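Local atomic coordinates of serpin B3 (Homo sapiens, PDB entry 4ZK0), a protein that belongs to the serpin family of protease inhibitors and probably inactivates papain-like cysteine proteases by offering a reactive-centre loop as bait. Residues S5-K10 with L57-V62; K21-N26 with E291-K296; S218-S223 with M275-V280. All coordinates share one frame; numbering follows the deposited sequence.

Contact 1 (S5-K10 with L57-V62)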
loop_
_atom_site.group_PDB
_atom_site.type_symbol
_atom_site.label_atom_id
_atom_site.label_comp_id
_atom_site.label_asym_id
_atom_site.label_seq_id
_atom_site.Cartn_x
_atom_site.Cartn_y
_atom_site.Cartn_z
ATOM N N SER A 5 2.228 8.502 10.247
ATOM C CA SER A 5 1.736 8.742 8.901
ATOM C C SER A 5 2.785 9.349 7.994
ATOM O O SER A 5 2.910 8.947 6.859
ATOM C CB SER A 5 0.496 9.608 8.914
ATOM O OG SER A 5 -0.588 8.767 9.237
ATOM N N GLU A 6 3.546 10.310 8.500
ATOM C CA GLU A 6 4.553 10.976 7.699
ATOM C C GLU A 6 5.696 10.002 7.375
ATOM O O GLU A 6 6.184 9.922 6.237
ATOM C CB GLU A 6 5.086 12.169 8.459
ATOM C CG GLU A 6 4.034 13.214 8.791
ATOM C CD GLU A 6 4.424 14.087 9.989
ATOM O OE1 GLU A 6 5.629 14.264 10.279
ATOM O OE2 GLU A 6 3.516 14.610 10.653
ATOM N N ALA A 7 6.078 9.191 8.349
ATOM C CA ALA A 7 7.082 8.198 8.088
ATOM C C ALA A 7 6.624 7.199 6.993
ATOM O O ALA A 7 7.381 6.871 6.079
ATOM C CB ALA A 7 7.462 7.495 9.376
ATOM N N ASN A 8 5.377 6.732 7.075
ATOM C CA ASN A 8 4.768 5.912 5.992
ATOM C C ASN A 8 4.769 6.567 4.575
ATOM O O ASN A 8 5.110 5.923 3.596
ATOM C CB ASN A 8 3.324 5.524 6.368
ATOM C CG ASN A 8 2.679 4.588 5.331
ATOM O OD1 ASN A 8 1.753 4.997 4.574
ATOM N ND2 ASN A 8 3.222 3.409 5.215
ATOM N N THR A 9 4.393 7.825 4.447
ATOM C CA THR A 9 4.560 8.507 3.150
ATOM C C THR A 9 5.987 8.573 2.590
ATOM O O THR A 9 6.204 8.322 1.410
ATOM C CB THR A 9 3.990 9.922 3.259
ATOM O OG1 THR A 9 2.638 9.775 3.666
ATOM C CG2 THR A 9 4.071 10.658 1.959
ATOM N N LYS A 10 6.967 8.855 3.443
ATOM C CA LYS A 10 8.378 8.869 3.015
ATOM C C LYS A 10 8.858 7.515 2.547
ATOM O O LYS A 10 9.388 7.353 1.451
ATOM C CB LYS A 10 9.240 9.294 4.178
ATOM C CG LYS A 10 8.980 10.726 4.570
ATOM C CD LYS A 10 10.092 11.250 5.455
ATOM C CE LYS A 10 9.851 12.713 5.763
ATOM N NZ LYS A 10 10.103 12.967 7.195
ATOM N N LEU A 57 12.235 2.390 7.115
ATOM C CA LEU A 57 10.828 2.774 7.274
ATOM C C LEU A 57 10.633 4.173 7.786
ATOM O O LEU A 57 9.502 4.612 7.912
ATOM C CB LEU A 57 10.118 1.822 8.244
ATOM C CG LEU A 57 10.167 0.340 7.837
ATOM C CD1 LEU A 57 9.474 -0.539 8.851
ATOM C CD2 LEU A 57 9.534 0.150 6.474
ATOM N N HIS A 58 11.736 4.859 8.113
ATOM C CA HIS A 58 11.679 6.213 8.675
ATOM C C HIS A 58 11.084 6.256 10.082
ATOM O O HIS A 58 10.585 7.298 10.544
ATOM C CB HIS A 58 10.979 7.182 7.711
ATOM C CG HIS A 58 11.720 7.409 6.418
ATOM N ND1 HIS A 58 12.399 8.574 6.152
ATOM C CD2 HIS A 58 11.867 6.642 5.319
ATOM C CE1 HIS A 58 12.946 8.514 4.958
ATOM N NE2 HIS A 58 12.640 7.348 4.427
ATOM N N PHE A 59 11.156 5.133 10.791
ATOM C CA PHE A 59 10.646 5.086 12.145
ATOM C C PHE A 59 11.610 5.749 13.096
ATOM O O PHE A 59 11.193 6.166 14.181
ATOM C CB PHE A 59 10.442 3.661 12.607
ATOM C CG PHE A 59 9.323 2.957 11.921
ATOM C CD1 PHE A 59 8.250 3.657 11.363
ATOM C CD2 PHE A 59 9.329 1.585 11.840
ATOM C CE1 PHE A 59 7.217 2.993 10.747
ATOM C CE2 PHE A 59 8.293 0.921 11.220
ATOM C CZ PHE A 59 7.241 1.628 10.668
ATOM N N ASP A 60 12.879 5.845 12.697
ATOM C CA ASP A 60 13.860 6.640 13.464
ATOM C C ASP A 60 13.444 8.095 13.588
ATOM O O ASP A 60 14.002 8.788 14.393
ATOM C CB ASP A 60 15.300 6.530 12.928
ATOM C CG ASP A 60 15.415 6.756 11.404
ATOM O OD1 ASP A 60 14.417 7.177 10.740
ATOM O OD2 ASP A 60 16.542 6.487 10.886
ATOM N N GLN A 61 12.469 8.543 12.796
ATOM C CA GLN A 61 11.914 9.899 12.900
ATOM C C GLN A 61 10.595 9.960 13.631
ATOM O O GLN A 61 10.003 11.014 13.669
ATOM C CB GLN A 61 11.714 10.493 11.498
ATOM C CG GLN A 61 13.031 10.759 10.756
ATOM C CD GLN A 61 12.909 10.663 9.243
ATOM O OE1 GLN A 61 11.931 11.108 8.651
ATOM N NE2 GLN A 61 13.899 10.074 8.621
ATOM N N VAL A 62 10.098 8.855 14.181
ATOM C CA VAL A 62 8.761 8.877 14.814
ATOM C C VAL A 62 9.001 9.137 16.306
ATOM O O VAL A 62 9.700 8.374 16.970
ATOM C CB VAL A 62 7.961 7.560 14.633
ATOM C CG1 VAL A 62 6.704 7.569 15.484
ATOM C CG2 VAL A 62 7.589 7.340 13.175
#
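A7, on the helix spanning 4-22, packs against H58 at the C-terminal end of helix 47-56, with A7 CA and H58 CA 5.0 Å apart. H58 takes a positive phi (68°) and closes a Schellman motif, after which the chain makes a short 3-10 turn at 59-61. A7 CB packs against the turn: it lies 3.3 Å from H58 O, 3.8 Å from V62 CG2, and also meets the ring of F59 obliquely. One helical turn on, K10 covers the imidazole. K10 CB sits 3.7 Å from the centroid of the H58 ring and almost exactly on its normal, a CH-pi contact over one face, while K10 CD comes near H58 ND1. The two side chains cross at about a right angle. The K10 chain then bends at its last torsion (chi4 136°), which brings NZ onto Q61 OE1 at 3.0 Å, nearly along the C=O axis. The same amide uses its other end on the histidine, Q61 NE2 giving a weak bond to H58 ND1 (3.3 Å). H58 is thus met at both nitrogens, weakly at ND1 and at NE2 by a hydrogen bond to D14 OD2, farther along helix 4-22. An imidazole accepting at ND1 and protonated at NE2 would fit this, although its charge is not seen. Alanine, histidine and lysine therefore dock the N-terminal helix of the serpin fold on the turn ending its neighbour. Around them, F59 reaches T35 and L42 of helix 31-42, and N8 bonds to T35 on that helix; V62 leans on N80, V81 and Q84 of helix 80-92; and K10 touches A263 of helix 263-270.

Contact 2 (K21-N26 with E291-K296)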
loop_
_atom_site.group_PDB
_atom_site.type_symbol
_atom_site.label_atom_id
_atom_site.label_comp_id
_atom_site.label_asym_id
_atom_site.label_seq_id
_atom_site.Cartn_x
_atom_site.Cartn_y
_atom_site.Cartn_z
ATOM N N LYS A 21 12.338 1.529 -11.291
ATOM C CA LYS A 21 13.391 0.849 -12.032
ATOM C C LYS A 21 12.976 -0.469 -12.645
ATOM O O LYS A 21 13.581 -0.912 -13.617
ATOM C CB LYS A 21 14.597 0.607 -11.138
ATOM C CG LYS A 21 15.203 1.910 -10.673
ATOM C CD LYS A 21 16.398 1.640 -9.832
ATOM C CE LYS A 21 16.652 2.799 -8.934
ATOM N NZ LYS A 21 17.702 2.361 -7.986
ATOM N N SER A 22 12.009 -1.143 -12.057
ATOM C CA SER A 22 11.638 -2.466 -12.536
ATOM C C SER A 22 10.194 -2.552 -12.896
ATOM O O SER A 22 9.700 -3.629 -13.186
ATOM C CB SER A 22 11.927 -3.519 -11.465
ATOM O OG SER A 22 11.054 -3.386 -10.365
ATOM N N LYS A 23 9.498 -1.427 -12.851
ATOM C CA LYS A 23 8.113 -1.403 -13.241
ATOM C C LYS A 23 8.008 -0.353 -14.301
ATOM O O LYS A 23 8.207 0.863 -14.059
ATOM C CB LYS A 23 7.212 -1.129 -12.043
ATOM C CG LYS A 23 7.517 -2.064 -10.879
ATOM C CD LYS A 23 7.087 -3.501 -11.147
ATOM C CE LYS A 23 5.595 -3.730 -10.834
ATOM N NZ LYS A 23 5.338 -5.099 -10.272
ATOM N N GLU A 24 7.699 -0.870 -15.487
ATOM C CA GLU A 24 7.753 -0.128 -16.741
ATOM C C GLU A 24 6.438 0.583 -16.919
ATOM O O GLU A 24 6.407 1.740 -17.376
ATOM C CB GLU A 24 8.083 -1.051 -17.944
ATOM C CG GLU A 24 7.525 -2.475 -17.882
ATOM C CD GLU A 24 8.364 -3.456 -17.037
ATOM O OE1 GLU A 24 8.419 -4.655 -17.396
ATOM O OE2 GLU A 24 8.962 -3.055 -16.008
ATOM N N ASN A 25 5.352 -0.084 -16.515
ATOM C CA ASN A 25 4.041 0.482 -16.717
ATOM C C ASN A 25 3.322 0.816 -15.408
ATOM O O ASN A 25 3.742 1.714 -14.726
ATOM C CB ASN A 25 3.292 -0.423 -17.661
ATOM C CG ASN A 25 3.913 -0.387 -19.059
ATOM O OD1 ASN A 25 3.682 0.537 -19.820
ATOM N ND2 ASN A 25 4.768 -1.347 -19.353
ATOM N N ASN A 26 2.269 0.109 -15.067
ATOM C CA ASN A 26 1.494 0.438 -13.901
ATOM C C ASN A 26 2.254 -0.009 -12.647
ATOM O O ASN A 26 3.015 -1.004 -12.691
ATOM C CB ASN A 26 0.144 -0.221 -13.966
ATOM C CG ASN A 26 -0.653 0.203 -15.174
ATOM O OD1 ASN A 26 -0.507 1.312 -15.699
ATOM N ND2 ASN A 26 -1.579 -0.631 -15.552
ATOM N N GLU A 291 -0.641 -5.788 -9.425
ATOM C CA GLU A 291 0.795 -5.813 -9.485
ATOM C C GLU A 291 1.323 -6.608 -8.288
ATOM O O GLU A 291 0.733 -6.589 -7.230
ATOM C CB GLU A 291 1.345 -4.411 -9.467
ATOM C CG GLU A 291 0.953 -3.533 -10.648
ATOM C CD GLU A 291 1.471 -4.032 -12.003
ATOM O OE1 GLU A 291 2.498 -4.710 -12.021
ATOM O OE2 GLU A 291 0.825 -3.709 -13.018
ATOM N N SER A 292 2.400 -7.347 -8.520
ATOM C CA SER A 292 3.009 -8.241 -7.564
ATOM C C SER A 292 4.424 -7.789 -7.402
ATOM O O SER A 292 4.992 -7.315 -8.329
ATOM C CB SER A 292 3.025 -9.669 -8.129
ATOM O OG SER A 292 1.738 -10.235 -7.922
ATOM N N TYR A 293 4.981 -7.901 -6.212
ATOM C CA TYR A 293 6.323 -7.461 -5.948
ATOM C C TYR A 293 7.024 -8.465 -5.067
ATOM O O TYR A 293 6.461 -8.944 -4.066
ATOM C CB TYR A 293 6.286 -6.122 -5.212
ATOM C CG TYR A 293 5.503 -5.065 -5.937
ATOM C CD1 TYR A 293 4.144 -4.967 -5.790
ATOM C CD2 TYR A 293 6.139 -4.141 -6.743
ATOM C CE1 TYR A 293 3.434 -3.998 -6.455
ATOM C CE2 TYR A 293 5.413 -3.180 -7.427
ATOM C CZ TYR A 293 4.044 -3.131 -7.292
ATOM O OH TYR A 293 3.349 -2.148 -7.986
ATOM N N ASP A 294 8.269 -8.761 -5.412
ATOM C CA ASP A 294 9.152 -9.482 -4.533
ATOM C C ASP A 294 10.052 -8.440 -3.977
ATOM O O ASP A 294 10.782 -7.803 -4.722
ATOM C CB ASP A 294 9.960 -10.476 -5.295
ATOM C CG ASP A 294 10.840 -11.304 -4.384
ATOM O OD1 ASP A 294 11.426 -10.738 -3.422
ATOM O OD2 ASP A 294 10.876 -12.525 -4.614
ATOM N N LEU A 295 9.966 -8.185 -2.675
ATOM C CA LEU A 295 10.622 -7.011 -2.148
ATOM C C LEU A 295 11.970 -7.249 -1.479
ATOM O O LEU A 295 12.563 -6.304 -0.962
ATOM C CB LEU A 295 9.710 -6.318 -1.144
ATOM C CG LEU A 295 8.371 -5.820 -1.643
ATOM C CD1 LEU A 295 7.459 -5.431 -0.449
ATOM C CD2 LEU A 295 8.581 -4.675 -2.640
ATOM N N LYS A 296 12.444 -8.482 -1.455
ATOM C CA LYS A 296 13.621 -8.790 -0.624
ATOM C C LYS A 296 14.793 -7.956 -1.123
ATOM O O LYS A 296 15.461 -7.288 -0.317
ATOM C CB LYS A 296 13.950 -10.290 -0.650
ATOM C CG LYS A 296 15.225 -10.723 0.040
ATOM C CD LYS A 296 15.596 -12.088 -0.503
ATOM C CE LYS A 296 16.288 -12.960 0.506
ATOM N NZ LYS A 296 16.002 -14.379 0.177
HETATM O O HOH W 1 -1.667 -3.635 -13.893
HETATM O O HOH W 2 1.696 -2.548 -15.543
#
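The carboxylate of E291 ties strand 276-294 of the serpin fold to K23 and N26 in the loop after the N-terminal helix, much of it through water. E291 OE2 accepts from one water at 2.6 Å, which N26 ND2 reaches only weakly. A second water gives to E291 OE2 at 2.9 Å and takes N26 N at 2.8 Å. The other oxygen forms a long, weak salt bridge, E291 OE1 to K23 NZ (3.4 Å). The K23 side chain curls, bent at chi2, chi3 and chi4, which lays its ammonium group over one face of Y293: NZ is 3.8 Å from the ring centroid, offset toward the rim, a cation-pi contact. The lysine cation meets a carboxylate oxygen and an aromatic face at once, about 110° apart as seen from NZ, and the glutamate charge would probably be partly balanced there. The N26 amide is held by S388 N, bonded to its OD1, and S389 O, bonded to its ND2, near the C terminus; K23 O and N25 O both bond to R386. The Y293 hydroxyl bonds to F28 N, while its ring meets F19 at about 30°. Packing closes on K23 CE, 3.5 Å from Y293 CE2.

Contact 3 (S218-S223 with M275-V280). With ZN (zinc ion), chain C.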
loop_
_atom_site.group_PDB
_atom_site.type_symbol
_atom_site.label_atom_id
_atom_site.label_comp_id
_atom_site.label_asym_id
_atom_site.label_seq_id
_atom_site.Cartn_x
_atom_site.Cartn_y
_atom_site.Cartn_z
ATOM N N SER A 218 -18.142 19.971 -8.750
ATOM C CA SER A 218 -17.023 20.619 -8.080
ATOM C C SER A 218 -16.266 19.715 -7.108
ATOM O O SER A 218 -16.828 18.857 -6.426
ATOM C CB SER A 218 -17.505 21.868 -7.362
ATOM O OG SER A 218 -18.800 21.586 -6.928
ATOM N N PHE A 219 -14.979 19.993 -7.012
ATOM C CA PHE A 219 -14.036 19.183 -6.293
ATOM C C PHE A 219 -12.975 20.155 -5.850
ATOM O O PHE A 219 -12.795 21.172 -6.505
ATOM C CB PHE A 219 -13.323 18.192 -7.237
ATOM C CG PHE A 219 -14.189 17.126 -7.813
ATOM C CD1 PHE A 219 -14.569 16.020 -7.053
ATOM C CD2 PHE A 219 -14.581 17.181 -9.140
ATOM C CE1 PHE A 219 -15.343 14.993 -7.618
ATOM C CE2 PHE A 219 -15.346 16.171 -9.714
ATOM C CZ PHE A 219 -15.742 15.083 -8.948
ATOM N N HIS A 220 -12.261 19.823 -4.782
ATOM C CA HIS A 220 -11.025 20.480 -4.480
ATOM C C HIS A 220 -9.972 20.179 -5.595
ATOM O O HIS A 220 -9.691 18.985 -5.915
ATOM C CB HIS A 220 -10.487 20.025 -3.117
ATOM C CG HIS A 220 -11.414 20.303 -1.978
ATOM N ND1 HIS A 220 -11.652 19.393 -0.968
ATOM C CD2 HIS A 220 -12.192 21.375 -1.707
ATOM C CE1 HIS A 220 -12.526 19.902 -0.118
ATOM N NE2 HIS A 220 -12.869 21.101 -0.543
ATOM N N PHE A 221 -9.371 21.259 -6.088
ATOM C CA PHE A 221 -8.552 21.319 -7.294
ATOM C C PHE A 221 -7.395 22.294 -7.073
ATOM O O PHE A 221 -7.599 23.330 -6.461
ATOM C CB PHE A 221 -9.397 21.818 -8.475
ATOM C CG PHE A 221 -8.595 22.105 -9.722
ATOM C CD1 PHE A 221 -8.367 21.128 -10.662
ATOM C CD2 PHE A 221 -8.102 23.368 -9.977
ATOM C CE1 PHE A 221 -7.665 21.385 -11.812
ATOM C CE2 PHE A 221 -7.386 23.637 -11.123
ATOM C CZ PHE A 221 -7.148 22.638 -12.038
ATOM N N ALA A 222 -6.185 21.966 -7.524
ATOM C CA ALA A 222 -5.114 22.984 -7.705
ATOM C C ALA A 222 -4.327 22.770 -8.960
ATOM O O ALA A 222 -4.067 21.587 -9.352
ATOM C CB ALA A 222 -4.146 22.975 -6.536
ATOM N N SER A 223 -3.957 23.898 -9.599
ATOM C CA SER A 223 -2.946 23.927 -10.668
ATOM C C SER A 223 -1.549 24.074 -10.088
ATOM O O SER A 223 -1.275 25.055 -9.403
ATOM C CB SER A 223 -3.153 25.113 -11.597
ATOM O OG SER A 223 -4.067 24.778 -12.614
ATOM N N MET A 275 -5.671 24.196 -2.182
ATOM C CA MET A 275 -6.617 23.799 -3.190
ATOM C C MET A 275 -7.833 24.700 -3.074
ATOM O O MET A 275 -7.916 25.537 -2.167
ATOM C CB MET A 275 -7.030 22.358 -2.979
ATOM C CG MET A 275 -5.946 21.364 -3.285
ATOM S SD MET A 275 -6.366 19.785 -2.527
ATOM C CE MET A 275 -5.667 18.685 -3.709
ATOM N N ARG A 276 -8.756 24.561 -4.013
ATOM C CA ARG A 276 -9.947 25.390 -4.034
ATOM C C ARG A 276 -11.080 24.595 -4.640
ATOM O O ARG A 276 -10.859 23.813 -5.562
ATOM C CB ARG A 276 -9.692 26.655 -4.862
ATOM C CG ARG A 276 -8.698 27.625 -4.233
ATOM C CD ARG A 276 -7.991 28.513 -5.251
ATOM N NE ARG A 276 -6.950 29.333 -4.608
ATOM C CZ ARG A 276 -6.136 30.176 -5.246
ATOM N NH1 ARG A 276 -6.220 30.331 -6.567
ATOM N NH2 ARG A 276 -5.230 30.867 -4.563
ATOM N N GLU A 277 -12.277 24.782 -4.090
ATOM C CA GLU A 277 -13.518 24.313 -4.674
ATOM C C GLU A 277 -13.578 24.793 -6.104
ATOM O O GLU A 277 -13.470 25.971 -6.354
ATOM C CB GLU A 277 -14.710 24.888 -3.907
ATOM C CG GLU A 277 -14.935 24.269 -2.543
ATOM C CD GLU A 277 -15.612 22.920 -2.608
ATOM O OE1 GLU A 277 -15.921 22.426 -3.727
ATOM O OE2 GLU A 277 -15.832 22.354 -1.516
ATOM N N THR A 278 -13.769 23.886 -7.048
ATOM C CA THR A 278 -13.730 24.240 -8.463
ATOM C C THR A 278 -14.646 23.320 -9.231
ATOM O O THR A 278 -14.725 22.127 -8.954
ATOM C CB THR A 278 -12.297 24.095 -9.018
ATOM O OG1 THR A 278 -11.363 24.664 -8.099
ATOM C CG2 THR A 278 -12.128 24.792 -10.334
ATOM N N ARG A 279 -15.322 23.860 -10.231
ATOM C CA ARG A 279 -16.093 23.033 -11.130
ATOM C C ARG A 279 -15.165 22.391 -12.103
ATOM O O ARG A 279 -14.404 23.065 -12.789
ATOM C CB ARG A 279 -17.116 23.852 -11.879
ATOM C CG ARG A 279 -18.148 24.422 -10.930
ATOM C CD ARG A 279 -19.541 24.183 -11.464
ATOM N NE ARG A 279 -20.464 25.171 -10.927
ATOM C CZ ARG A 279 -20.469 26.460 -11.264
ATOM N NH1 ARG A 279 -19.597 26.941 -12.157
ATOM N NH2 ARG A 279 -21.355 27.274 -10.704
ATOM N N VAL A 280 -15.213 21.073 -12.168
ATOM C CA VAL A 280 -14.222 20.382 -12.946
ATOM C C VAL A 280 -14.947 19.421 -13.849
ATOM O O VAL A 280 -15.791 18.684 -13.394
ATOM C CB VAL A 280 -13.218 19.644 -12.069
ATOM C CG1 VAL A 280 -12.167 18.974 -12.940
ATOM C CG2 VAL A 280 -12.571 20.642 -11.113
HETATM ZN ZN ZN C . -14.905 21.610 -0.127
#
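A zinc ion bridges strands 206-224 and 276-294, antiparallel neighbours in a serpin β-sheet, from one face, held by H220 NE2 at 2.1 Å and E277 OE2 at 1.8 Å. The latter is short for a zinc-oxygen bond, so its exact length is doubtful. The two ligands are directly cross-strand, an antiparallel non-hydrogen-bonded pair, so their side chains rise from the same face. E277 curls at chi2 (-78°) to turn its carboxylate toward the imidazole, the two planes lying 63° apart. Behind the first shell, H220 ND1 is bonded to E233 on strand 229-235, which fixes the rotation of the ring. The F221-R276 pair is hydrogen-bonded both ways, each N-to-O distance 3.0 Å, and T278 N gives to F219 O at 2.9 Å. R276 O is gripped twice: F221 N reaches it from one side of its carbonyl plane and T278 OG1, at 2.7 Å, from the opposite side. On the face away from the metal, V280 CB meets the edge of the F219 ring (4.1 Å to CD2), and F221 CB packs on the T278 hydroxyl; F363 of strand 361-364 and L232 of strand 229-235 extend this packing. M275 CG, just ahead of strand 276-294, touches A222 CB. Binding through NE2 is consistent with ND1 giving its proton to E233, and the metal probably offsets the charge of E277.

From the N terminus, helix 4-22 enters contact 1 at its first turns, and the residues at and just after its end enter contact 2. Contact 1 closes first, when 57-62 returns to 5-10 after two further helices. Contact 2 has opened by then at 21-26 and closes only at 291-296, so these two cross. Contact 3 opens at 218-223 and closes at 275-280, wholly within the long span of contact 2 and in series with contact 1. Contacts 2 and 3 share strand 276-294, with centres about 32 Å apart. Together they tie the N-terminal helix to the helical layer at one side and to that long strand, whose far end pairs with strand 206-224.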